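PDB 3DNX: DNA repair protein MmcB-related protein from Silicibacter pomeroyi, which is of unknown function but is probably a DNA repair protein with a fold related to the PDDEXK nucleases. Local coordinates for residues 21-26 and 106-111; 28-33 and 46-51; 54-59 and 77-82; 81-86 and 113-118. All coordinates share one frame; numbering follows the deposited sequence.

Contact 1: 21-26 and 106-111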
# COMPACT_ATOMS: atom_id res chain seq x y z
N ALA A 21 9.34 11.05 -4.14
CA ALA A 21 9.09 9.62 -4.01
C ALA A 21 10.36 8.77 -4.27
O ALA A 21 10.62 7.79 -3.54
CB ALA A 21 7.96 9.19 -4.90
N ARG A 22 11.12 9.13 -5.30
CA ARG A 22 12.42 8.44 -5.60
C ARG A 22 13.31 8.54 -4.42
O ARG A 22 13.90 7.55 -4.00
CB ARG A 22 13.10 9.04 -6.82
CG ARG A 22 12.44 8.73 -8.09
CD ARG A 22 13.05 9.48 -9.27
NE ARG A 22 12.60 8.91 -10.53
CZ ARG A 22 13.33 8.85 -11.64
NH1 ARG A 22 14.55 9.40 -11.72
NH2 ARG A 22 12.83 8.29 -12.71
N HIS A 23 13.43 9.76 -3.84
CA HIS A 23 14.37 9.99 -2.76
C HIS A 23 13.97 9.31 -1.47
O HIS A 23 14.81 8.70 -0.78
CB HIS A 23 14.58 11.52 -2.53
CG HIS A 23 15.67 11.83 -1.56
ND1 HIS A 23 16.98 11.45 -1.77
CD2 HIS A 23 15.64 12.41 -0.33
CE1 HIS A 23 17.71 11.83 -0.75
NE2 HIS A 23 16.93 12.41 0.14
N LEU A 24 12.67 9.36 -1.13
CA LEU A 24 12.15 8.63 0.02
C LEU A 24 12.47 7.13 -0.11
O LEU A 24 12.97 6.51 0.81
CB LEU A 24 10.63 8.78 0.16
CG LEU A 24 10.17 10.14 0.67
CD1 LEU A 24 8.63 10.22 0.57
CD2 LEU A 24 10.62 10.36 2.09
N ARG A 25 12.26 6.59 -1.28
CA ARG A 25 12.44 5.14 -1.50
C ARG A 25 13.93 4.75 -1.35
O ARG A 25 14.27 3.69 -0.77
CB ARG A 25 11.82 4.71 -2.82
CG ARG A 25 11.96 3.22 -3.15
CD ARG A 25 11.51 2.88 -4.55
NE ARG A 25 11.74 1.46 -4.70
CZ ARG A 25 10.87 0.58 -5.19
NH1 ARG A 25 9.69 0.95 -5.68
NH2 ARG A 25 11.23 -0.70 -5.20
N ALA A 26 14.80 5.58 -1.87
CA ALA A 26 16.28 5.41 -1.72
C ALA A 26 16.71 5.32 -0.26
O ALA A 26 17.72 4.67 0.10
CB ALA A 26 16.99 6.53 -2.41
N ALA A 106 11.87 16.41 -11.15
CA ALA A 106 11.20 15.17 -11.54
C ALA A 106 12.07 13.96 -11.31
O ALA A 106 11.55 12.87 -11.34
CB ALA A 106 10.74 15.21 -13.02
N TYR A 107 13.37 14.13 -11.05
CA TYR A 107 14.28 13.02 -11.09
C TYR A 107 14.89 12.62 -9.77
O TYR A 107 15.43 11.51 -9.64
CB TYR A 107 15.41 13.33 -12.06
CG TYR A 107 14.86 13.75 -13.40
CD1 TYR A 107 14.30 12.82 -14.24
CD2 TYR A 107 14.83 15.10 -13.78
CE1 TYR A 107 13.80 13.17 -15.48
CE2 TYR A 107 14.30 15.47 -15.02
CZ TYR A 107 13.80 14.49 -15.86
OH TYR A 107 13.26 14.80 -17.09
N ASP A 108 14.83 13.51 -8.79
CA ASP A 108 15.46 13.29 -7.48
C ASP A 108 15.06 14.39 -6.52
O ASP A 108 14.33 15.31 -6.89
CB ASP A 108 16.96 13.23 -7.62
CG ASP A 108 17.66 12.40 -6.51
OD1 ASP A 108 17.05 11.95 -5.50
OD2 ASP A 108 18.86 12.22 -6.67
N ALA A 109 15.52 14.28 -5.27
CA ALA A 109 15.29 15.28 -4.26
C ALA A 109 16.35 15.19 -3.17
O ALA A 109 17.06 14.19 -3.05
CB ALA A 109 13.90 15.16 -3.66
N GLU A 110 16.50 16.26 -2.39
CA GLU A 110 17.37 16.22 -1.20
C GLU A 110 16.74 16.97 -0.05
O GLU A 110 16.13 18.00 -0.25
CB GLU A 110 18.77 16.76 -1.50
CG GLU A 110 18.79 18.22 -1.96
CD GLU A 110 20.16 18.74 -2.37
OE1 GLU A 110 21.15 17.99 -2.34
OE2 GLU A 110 20.26 19.94 -2.75
N ILE A 111 16.90 16.50 1.16
CA ILE A 111 16.40 17.22 2.33
C ILE A 111 17.52 18.23 2.66
O ILE A 111 18.68 17.85 2.83
CB ILE A 111 16.20 16.30 3.51
CG1 ILE A 111 15.15 15.21 3.19
CG2 ILE A 111 15.85 17.10 4.77
CD1 ILE A 111 14.97 14.23 4.28
O HOH W 1 17.78 9.98 -3.90
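The imidazole of H23 lies against the backbone of A109, with A109 O 3.0 Å above the ring plane and offset toward the rim. H23 ND1 and A109 O are also 3.0 Å apart, but the angle is too poor for a hydrogen bond. ND1 instead uses a water in the plane of the ring, 2.7 Å from H23 ND1. That water donates to D108 OD1 at 2.6 Å. H23 CG is anti to the backbone N (chi1 -172°), which sets it beside A109 O; the far side of the ring comes to E110 CA, over the same face. D108 turns its carboxylate back on its own chain. D108 OD1 accepts A109 N at 2.8 Å, met from above the carboxylate plane, so the one oxygen holds both the water and the backbone.

R22 reaches the residues before these, A106 and Y107. Its chain is extended from CG to NE and carries the guanidinium to this loop. R22 NH1 donates to Y107 O at 3.1 Å, with an N-H...O angle of 158°. A106 O stands over one face of the guanidinium and is itself hydrogen-bonded by R18. R22 NE makes a salt bridge to D145 of the second subunit.

The contact is therefore mainly polar and partly hydrated. It ties helix 12-26 to strand 109-113, at the edge of the sheet within this chain, through carbonyls, a carboxylate and a water. R22 bridges the loop and the subunit interface, and the carbonyls and D145 of the second subunit probably offset its charge and the nearness of R18.

Contact 2: 28-33 and 46-51; sequences GFVSVE and MGLGPK
F29 CG is anti to its own carbonyl carbon (chi1 -85°), and the turn of the ring about chi2 (63°) lays its face on G49 CA. G49 CA sits over the ring centre, 3.5 Å from the F29 centroid, as a CH-pi contact. A CB on G49 would collide with F29 CZ. P50 crosses the F29 ring at about a right angle, with P50 CD 4.0 Å from F29 CE1. V30 CG2 meets L48 CB at 3.9 Å. An alanine in place of F29 would probably leave G49 CA without the ring that lies over it and open a gap beside P50 and W55.

The backbones form an antiparallel hairpin. V30 pairs with L48 and V32 with M46, a selenomethionine, as hydrogen-bonded pairs; L48 N to V30 O is 2.8 Å. S31 and G47 form the non-hydrogen-bonded pair between them. A water bridges G28 O and L48 O.

G28 is the C-prime residue of the Schellman motif that ends helix 12-26. That helix packs on S31 through A21 and L24. F132 of helix 122-144 covers V30, V32 and M46, while A137 and A133 of the second subunit reach V30 and L48.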
# COMPACT_ATOMS: atom_id res chain seq x y z
N GLY A 28 14.63 4.04 2.32
CA GLY A 28 13.79 3.07 3.03
C GLY A 28 12.38 3.48 3.42
O GLY A 28 11.67 2.72 4.09
N PHE A 29 11.96 4.66 2.96
CA PHE A 29 10.59 5.11 3.06
C PHE A 29 9.79 4.64 1.84
O PHE A 29 10.35 4.19 0.82
CB PHE A 29 10.53 6.63 3.20
CG PHE A 29 10.69 7.13 4.62
CD1 PHE A 29 11.89 6.91 5.31
CD2 PHE A 29 9.69 7.88 5.23
CE1 PHE A 29 12.06 7.38 6.60
CE2 PHE A 29 9.84 8.32 6.52
CZ PHE A 29 11.03 8.09 7.21
N VAL A 30 8.47 4.64 1.97
CA VAL A 30 7.58 4.48 0.83
C VAL A 30 6.63 5.67 0.84
O VAL A 30 6.56 6.40 1.83
CB VAL A 30 6.78 3.16 0.90
CG1 VAL A 30 7.76 1.93 0.71
CG2 VAL A 30 6.03 3.03 2.23
N SER A 31 5.86 5.82 -0.21
CA SER A 31 5.04 7.03 -0.34
C SER A 31 3.81 6.76 -1.18
O SER A 31 3.76 5.79 -1.96
CB SER A 31 5.83 8.18 -0.90
OG SER A 31 6.28 7.89 -2.23
N VAL A 32 2.82 7.63 -1.00
CA VAL A 32 1.71 7.74 -1.91
C VAL A 32 1.46 9.21 -2.22
O VAL A 32 1.91 10.11 -1.48
CB VAL A 32 0.37 7.09 -1.41
CG1 VAL A 32 0.54 5.55 -1.24
CG2 VAL A 32 -0.18 7.73 -0.17
N GLU A 33 0.73 9.44 -3.28
CA GLU A 33 0.35 10.77 -3.65
C GLU A 33 -1.13 11.07 -3.43
O GLU A 33 -2.00 10.19 -3.46
CB GLU A 33 0.70 11.02 -5.12
CG GLU A 33 2.14 11.23 -5.42
CD GLU A 33 2.37 11.72 -6.88
OE1 GLU A 33 1.70 12.71 -7.34
OE2 GLU A 33 3.23 11.13 -7.56
N MSE A 46 2.39 11.63 1.01
CA MSE A 46 2.58 11.05 2.34
C MSE A 46 3.69 10.05 2.29
O MSE A 46 3.68 9.17 1.42
CB MSE A 46 1.29 10.42 2.88
CG MSE A 46 1.51 9.84 4.33
SE MSE A 46 0.03 9.04 5.20
CE MSE A 46 0.93 7.54 6.16
N GLY A 47 4.65 10.17 3.22
CA GLY A 47 5.74 9.20 3.36
C GLY A 47 5.55 8.35 4.59
O GLY A 47 5.11 8.86 5.64
N LEU A 48 5.86 7.04 4.46
CA LEU A 48 5.78 6.11 5.54
C LEU A 48 7.14 5.43 5.74
O LEU A 48 7.70 4.80 4.82
CB LEU A 48 4.70 5.06 5.28
CG LEU A 48 4.57 3.93 6.28
CD1 LEU A 48 4.17 4.46 7.67
CD2 LEU A 48 3.58 2.83 5.76
N GLY A 49 7.66 5.61 6.95
CA GLY A 49 8.98 5.11 7.36
C GLY A 49 8.92 3.67 7.81
O GLY A 49 7.82 3.12 8.06
N PRO A 50 10.09 3.01 7.86
CA PRO A 50 10.07 1.56 8.17
C PRO A 50 9.59 1.23 9.60
O PRO A 50 9.22 0.07 9.86
CB PRO A 50 11.54 1.12 7.97
CG PRO A 50 12.34 2.37 8.01
CD PRO A 50 11.44 3.51 7.57
N LYS A 51 9.56 2.22 10.48
CA LYS A 51 9.07 2.03 11.85
C LYS A 51 7.73 2.73 12.03
O LYS A 51 7.27 2.90 13.15
CB LYS A 51 10.09 2.58 12.85
CG LYS A 51 11.46 1.85 12.83
CD LYS A 51 12.45 2.42 13.88
CE LYS A 51 13.60 3.21 13.24
NZ LYS A 51 14.33 2.37 12.22
O HOH W 2 8.89 2.40 4.78

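Contact 3: 54-59 and 77-82; sequences IWVIEC and EWCDRY. With NA (sodium ion), chain C.
D80 grips the backbone of I54 at both its N-H and its carbonyl. I54 N donates to D80 OD2 at 2.7 Å, on the anti side of the carboxylate and 24° out of its plane. In return D80 N donates to I54 O, also at 2.7 Å. R81 N is a second donor to I54 O, so this oxygen takes two bonds at the mouth of the strand pair. D80 CG lies beside its own backbone N (chi1 -62°), which puts it on the side of I54; OD2 then reaches the N-H. D80 also pairs with R125 through OD2 and with L120 N through OD1.

Beyond this point the strands run parallel, W55 beside R81 and V56 beside Y82. R81 CB stands over the face of the indole five-membered ring, and R81 CD is 3.6 Å from W55 NE1. A water accepts from both W55 NE1 (3.2 Å) and R81 NE (2.9 Å), in the plane of each group. The guanidinium goes on to A115 O and E117.

V56 CG2 packs on C79 CB, and V56 CG1 meets Y82 CD1 at 3.6 Å. The buried Y82 OH rests 3.3 Å from E58 CG and has no polar partner in the model. E58 OE2 accepts from D44 N. D44 and E58 probably correspond to the acidic residues of the PDDEXK signature. C59 O binds sodium at 2.5 Å, together with D65 and three waters.

The contact pairs the two strands of the beta-alpha-beta unit 54-59, 63-68, 81-86. Helix 12-26 packs on W55, I57 and C59, and strand 43-48 flanks the other edge of strand 54-59.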
# COMPACT_ATOMS: atom_id res chain seq x y z
N ILE A 54 5.37 8.97 10.00
CA ILE A 54 4.51 9.56 8.96
C ILE A 54 5.02 10.98 8.66
O ILE A 54 5.16 11.82 9.56
CB ILE A 54 3.00 9.57 9.38
CG1 ILE A 54 2.47 8.13 9.50
CG2 ILE A 54 2.11 10.31 8.35
CD1 ILE A 54 1.32 8.00 10.46
N TRP A 55 5.32 11.20 7.37
CA TRP A 55 5.76 12.48 6.84
C TRP A 55 4.76 13.00 5.84
O TRP A 55 4.22 12.25 5.03
CB TRP A 55 7.08 12.30 6.11
CG TRP A 55 8.26 12.04 6.99
CD1 TRP A 55 8.27 11.71 8.31
CD2 TRP A 55 9.63 12.04 6.57
NE1 TRP A 55 9.56 11.48 8.74
CE2 TRP A 55 10.41 11.69 7.69
CE3 TRP A 55 10.25 12.26 5.36
CZ2 TRP A 55 11.80 11.60 7.64
CZ3 TRP A 55 11.65 12.18 5.32
CH2 TRP A 55 12.39 11.85 6.45
N VAL A 56 4.46 14.28 5.93
CA VAL A 56 3.66 14.96 4.93
C VAL A 56 4.62 15.89 4.20
O VAL A 56 5.39 16.67 4.83
CB VAL A 56 2.51 15.74 5.58
CG1 VAL A 56 2.00 16.87 4.63
CG2 VAL A 56 1.41 14.75 6.02
N ILE A 57 4.57 15.81 2.87
CA ILE A 57 5.36 16.69 2.02
C ILE A 57 4.43 17.40 1.06
O ILE A 57 3.75 16.77 0.24
CB ILE A 57 6.46 15.94 1.23
CG1 ILE A 57 7.39 15.21 2.20
CG2 ILE A 57 7.29 16.88 0.34
CD1 ILE A 57 7.21 13.74 2.14
N GLU A 58 4.40 18.73 1.17
CA GLU A 58 3.67 19.57 0.27
C GLU A 58 4.60 20.09 -0.81
O GLU A 58 5.57 20.84 -0.50
CB GLU A 58 3.02 20.73 1.04
CG GLU A 58 1.85 20.34 1.87
CD GLU A 58 0.68 19.89 1.03
OE1 GLU A 58 -0.02 20.75 0.47
OE2 GLU A 58 0.46 18.66 0.94
N CYS A 59 4.24 19.80 -2.05
CA CYS A 59 5.03 20.09 -3.22
C CYS A 59 4.51 21.36 -3.86
O CYS A 59 3.49 21.35 -4.51
CB CYS A 59 4.98 18.91 -4.20
SG CYS A 59 5.63 17.38 -3.49
N GLU A 77 -1.07 18.12 12.57
CA GLU A 77 -1.66 17.12 13.42
C GLU A 77 -1.81 15.76 12.74
O GLU A 77 -2.23 14.80 13.37
CB GLU A 77 -3.03 17.60 13.95
CG GLU A 77 -4.13 17.84 12.90
CD GLU A 77 -5.50 17.92 13.55
OE1 GLU A 77 -5.68 17.29 14.62
OE2 GLU A 77 -6.41 18.60 13.01
N TRP A 78 -1.49 15.68 11.45
CA TRP A 78 -1.65 14.44 10.70
C TRP A 78 -0.32 13.80 10.32
O TRP A 78 -0.31 12.92 9.47
CB TRP A 78 -2.47 14.71 9.44
CG TRP A 78 -3.82 15.20 9.76
CD1 TRP A 78 -4.29 16.46 9.59
CD2 TRP A 78 -4.88 14.45 10.37
NE1 TRP A 78 -5.59 16.55 10.04
CE2 TRP A 78 -5.98 15.33 10.52
CE3 TRP A 78 -5.02 13.12 10.80
CZ2 TRP A 78 -7.18 14.92 11.07
CZ3 TRP A 78 -6.21 12.71 11.33
CH2 TRP A 78 -7.28 13.61 11.47
N CYS A 79 0.78 14.24 10.95
CA CYS A 79 2.11 13.72 10.64
C CYS A 79 3.08 13.84 11.82
O CYS A 79 2.81 14.53 12.78
CB CYS A 79 2.70 14.40 9.40
SG CYS A 79 2.97 16.18 9.52
N ASP A 80 4.15 13.07 11.76
CA ASP A 80 5.26 13.20 12.68
C ASP A 80 6.17 14.34 12.24
O ASP A 80 6.67 15.07 13.08
CB ASP A 80 6.07 11.91 12.75
CG ASP A 80 5.28 10.76 13.26
OD1 ASP A 80 4.63 10.87 14.32
OD2 ASP A 80 5.33 9.72 12.61
N ARG A 81 6.37 14.49 10.92
CA ARG A 81 7.21 15.54 10.35
C ARG A 81 6.53 16.10 9.10
O ARG A 81 5.97 15.35 8.32
CB ARG A 81 8.59 15.00 9.98
CG ARG A 81 9.38 14.46 11.16
CD ARG A 81 10.82 14.22 10.78
NE ARG A 81 11.50 13.29 11.68
CZ ARG A 81 12.46 13.60 12.53
NH1 ARG A 81 12.99 12.66 13.29
NH2 ARG A 81 12.94 14.82 12.62
N TYR A 82 6.55 17.41 8.99
CA TYR A 82 5.99 18.18 7.87
C TYR A 82 7.09 18.92 7.10
O TYR A 82 7.95 19.63 7.69
CB TYR A 82 4.98 19.22 8.40
CG TYR A 82 4.44 20.07 7.31
CD1 TYR A 82 3.37 19.65 6.55
CD2 TYR A 82 5.00 21.33 7.03
CE1 TYR A 82 2.88 20.42 5.50
CE2 TYR A 82 4.53 22.10 5.98
CZ TYR A 82 3.44 21.65 5.25
OH TYR A 82 2.93 22.39 4.23
NA NA C . 1.19 21.70 -5.48
O HOH W 3 10.48 10.62 11.66
O HOH W 4 1.17 19.55 -6.08
O HOH W 5 -0.88 22.55 -6.13
O HOH W 6 0.37 21.56 -3.30

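Contact 4: 81-86 and 113-118; sequences RYFWAV and RMAPEQ
The F83 ring has A115 CB over the centre of one face, 3.9 Å from its centroid and 12° off the ring normal, a CH-pi contact. At the ring edge stands the selenium of selenomethionine M114, with M114 SE 3.9 Å from F83 CZ, in a Met-aromatic arrangement. M114 CG also lies 3.8 Å from R81 NH2. The R81 guanidinium is held in a different way. E117 CB lies over the centre of one face, and A115 O is at the edge, in plane. R81 NH2 donates to A115 O at 2.8 Å, nearly along the C=O axis.

R81 NH1 makes a salt bridge to E117 OE1 at 2.9 Å, with the carboxylate plane turned 64° from the guanidinium. The in-plane bond to A115 O and the salt bridge to E117 probably fix the rotation of the guanidinium. An alanine in place of R81 would probably leave E117 without this counter-charge and A115 O without its side-chain donor.

A115 CB also presses on the strand backbone, 3.1 Å from Y82 O. A water takes the N-H of Y82 and donates to P116 O at 2.6 Å.

The loop 113-118 leads from strand 109-113 to helix 122-144. It runs past the start of strand 81-86, which lies in the sheet between strands 54-59 and 100-104. F83 also meets W55 and L102 of those two neighbours.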
# COMPACT_ATOMS: atom_id res chain seq x y z
N ARG A 81 6.37 14.49 10.92
CA ARG A 81 7.21 15.54 10.35
C ARG A 81 6.53 16.10 9.10
O ARG A 81 5.97 15.35 8.32
CB ARG A 81 8.59 15.00 9.98
CG ARG A 81 9.38 14.46 11.16
CD ARG A 81 10.82 14.22 10.78
NE ARG A 81 11.50 13.29 11.68
CZ ARG A 81 12.46 13.60 12.53
NH1 ARG A 81 12.99 12.66 13.29
NH2 ARG A 81 12.94 14.82 12.62
N TYR A 82 6.55 17.41 8.99
CA TYR A 82 5.99 18.18 7.87
C TYR A 82 7.09 18.92 7.10
O TYR A 82 7.95 19.63 7.69
CB TYR A 82 4.98 19.22 8.40
CG TYR A 82 4.44 20.07 7.31
CD1 TYR A 82 3.37 19.65 6.55
CD2 TYR A 82 5.00 21.33 7.03
CE1 TYR A 82 2.88 20.42 5.50
CE2 TYR A 82 4.53 22.10 5.98
CZ TYR A 82 3.44 21.65 5.25
OH TYR A 82 2.93 22.39 4.23
N PHE A 83 7.07 18.74 5.77
CA PHE A 83 8.06 19.29 4.84
C PHE A 83 7.39 20.01 3.69
O PHE A 83 6.28 19.61 3.24
CB PHE A 83 8.92 18.24 4.15
CG PHE A 83 9.70 17.34 5.07
CD1 PHE A 83 11.06 17.48 5.22
CD2 PHE A 83 9.05 16.32 5.76
CE1 PHE A 83 11.78 16.62 6.06
CE2 PHE A 83 9.74 15.46 6.58
CZ PHE A 83 11.11 15.62 6.75
N TRP A 84 8.09 21.04 3.21
CA TRP A 84 7.86 21.59 1.88
C TRP A 84 8.81 20.94 0.90
O TRP A 84 9.90 20.53 1.28
CB TRP A 84 8.08 23.09 1.87
CG TRP A 84 7.26 23.83 2.86
CD1 TRP A 84 7.65 24.20 4.10
CD2 TRP A 84 5.91 24.30 2.69
NE1 TRP A 84 6.62 24.88 4.73
CE2 TRP A 84 5.54 24.92 3.89
CE3 TRP A 84 4.98 24.24 1.65
CZ2 TRP A 84 4.29 25.51 4.06
CZ3 TRP A 84 3.74 24.80 1.82
CH2 TRP A 84 3.40 25.41 3.01
N ALA A 85 8.38 20.80 -0.35
CA ALA A 85 9.26 20.38 -1.47
C ALA A 85 9.06 21.40 -2.60
O ALA A 85 7.94 21.65 -3.03
CB ALA A 85 8.94 18.95 -1.94
N VAL A 86 10.16 22.01 -3.04
CA VAL A 86 10.18 23.04 -4.07
C VAL A 86 11.37 22.81 -4.98
O VAL A 86 12.31 22.07 -4.63
CB VAL A 86 10.26 24.46 -3.45
CG1 VAL A 86 9.05 24.71 -2.52
CG2 VAL A 86 11.59 24.70 -2.70
N ARG A 113 16.74 20.75 4.98
CA ARG A 113 16.35 21.07 6.34
C ARG A 113 15.38 20.02 6.88
O ARG A 113 14.28 19.84 6.35
CB ARG A 113 15.71 22.47 6.36
CG ARG A 113 15.43 23.00 7.72
CD ARG A 113 15.13 24.49 7.63
NE ARG A 113 13.79 24.78 7.21
CZ ARG A 113 13.45 25.76 6.36
NH1 ARG A 113 12.17 25.95 6.07
NH2 ARG A 113 14.35 26.56 5.81
N MSE A 114 15.80 19.33 7.94
CA MSE A 114 15.03 18.22 8.49
C MSE A 114 13.90 18.83 9.28
O MSE A 114 14.12 19.80 10.01
CB MSE A 114 15.95 17.34 9.35
CG MSE A 114 15.28 16.22 10.04
SE MSE A 114 14.33 15.01 8.85
CE MSE A 114 15.79 14.31 7.78
N ALA A 115 12.68 18.31 9.12
CA ALA A 115 11.58 18.83 9.86
C ALA A 115 11.71 18.47 11.35
O ALA A 115 12.25 17.42 11.72
CB ALA A 115 10.30 18.34 9.28
N PRO A 116 11.21 19.36 12.24
CA PRO A 116 11.14 18.97 13.65
C PRO A 116 10.11 17.82 13.86
O PRO A 116 9.16 17.72 13.10
CB PRO A 116 10.69 20.26 14.35
CG PRO A 116 9.98 21.04 13.33
CD PRO A 116 10.68 20.71 12.01
N GLU A 117 10.34 16.97 14.87
CA GLU A 117 9.44 15.84 15.17
C GLU A 117 8.32 16.25 16.13
O GLU A 117 8.58 16.75 17.22
CB GLU A 117 10.21 14.63 15.73
CG GLU A 117 9.28 13.45 16.08
CD GLU A 117 9.73 12.11 15.52
OE1 GLU A 117 10.92 11.98 15.19
OE2 GLU A 117 8.89 11.17 15.41
N GLN A 118 7.08 16.06 15.69
CA GLN A 118 5.88 16.30 16.49
C GLN A 118 5.06 15.00 16.49
O GLN A 118 3.99 14.94 15.87
CB GLN A 118 5.06 17.47 15.89
CG GLN A 118 5.81 18.33 14.84
CD GLN A 118 5.54 19.81 14.96
OE1 GLN A 118 6.47 20.62 14.96
NE2 GLN A 118 4.26 20.19 15.08
O HOH W 7 7.32 18.84 11.60

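In the fold
All four contacts reach one mixed sheet. Contacts 3 and 4 are the nearest pair, with centres about 7 Å apart, and share R81 and Y82. Between them W55 CD2 packs 3.4 Å from F83 CE2. W55 joins contact 3 to contact 2 as well, through F29 CZ at 3.6 Å from W55 CZ2, and G47 N probably bonds to W55 O. L24 of contact 1 packs on W55 and S31. Contacts 2 and 3 are nested in the chain loop closed by contact 1, whereas contacts 1 and 4 cross. Contacts 1 and 2 touch the second subunit. Contact 3 holds C59 of the sodium site; the V32 side chain of contact 2 is about 4 Å from a different sodium ion.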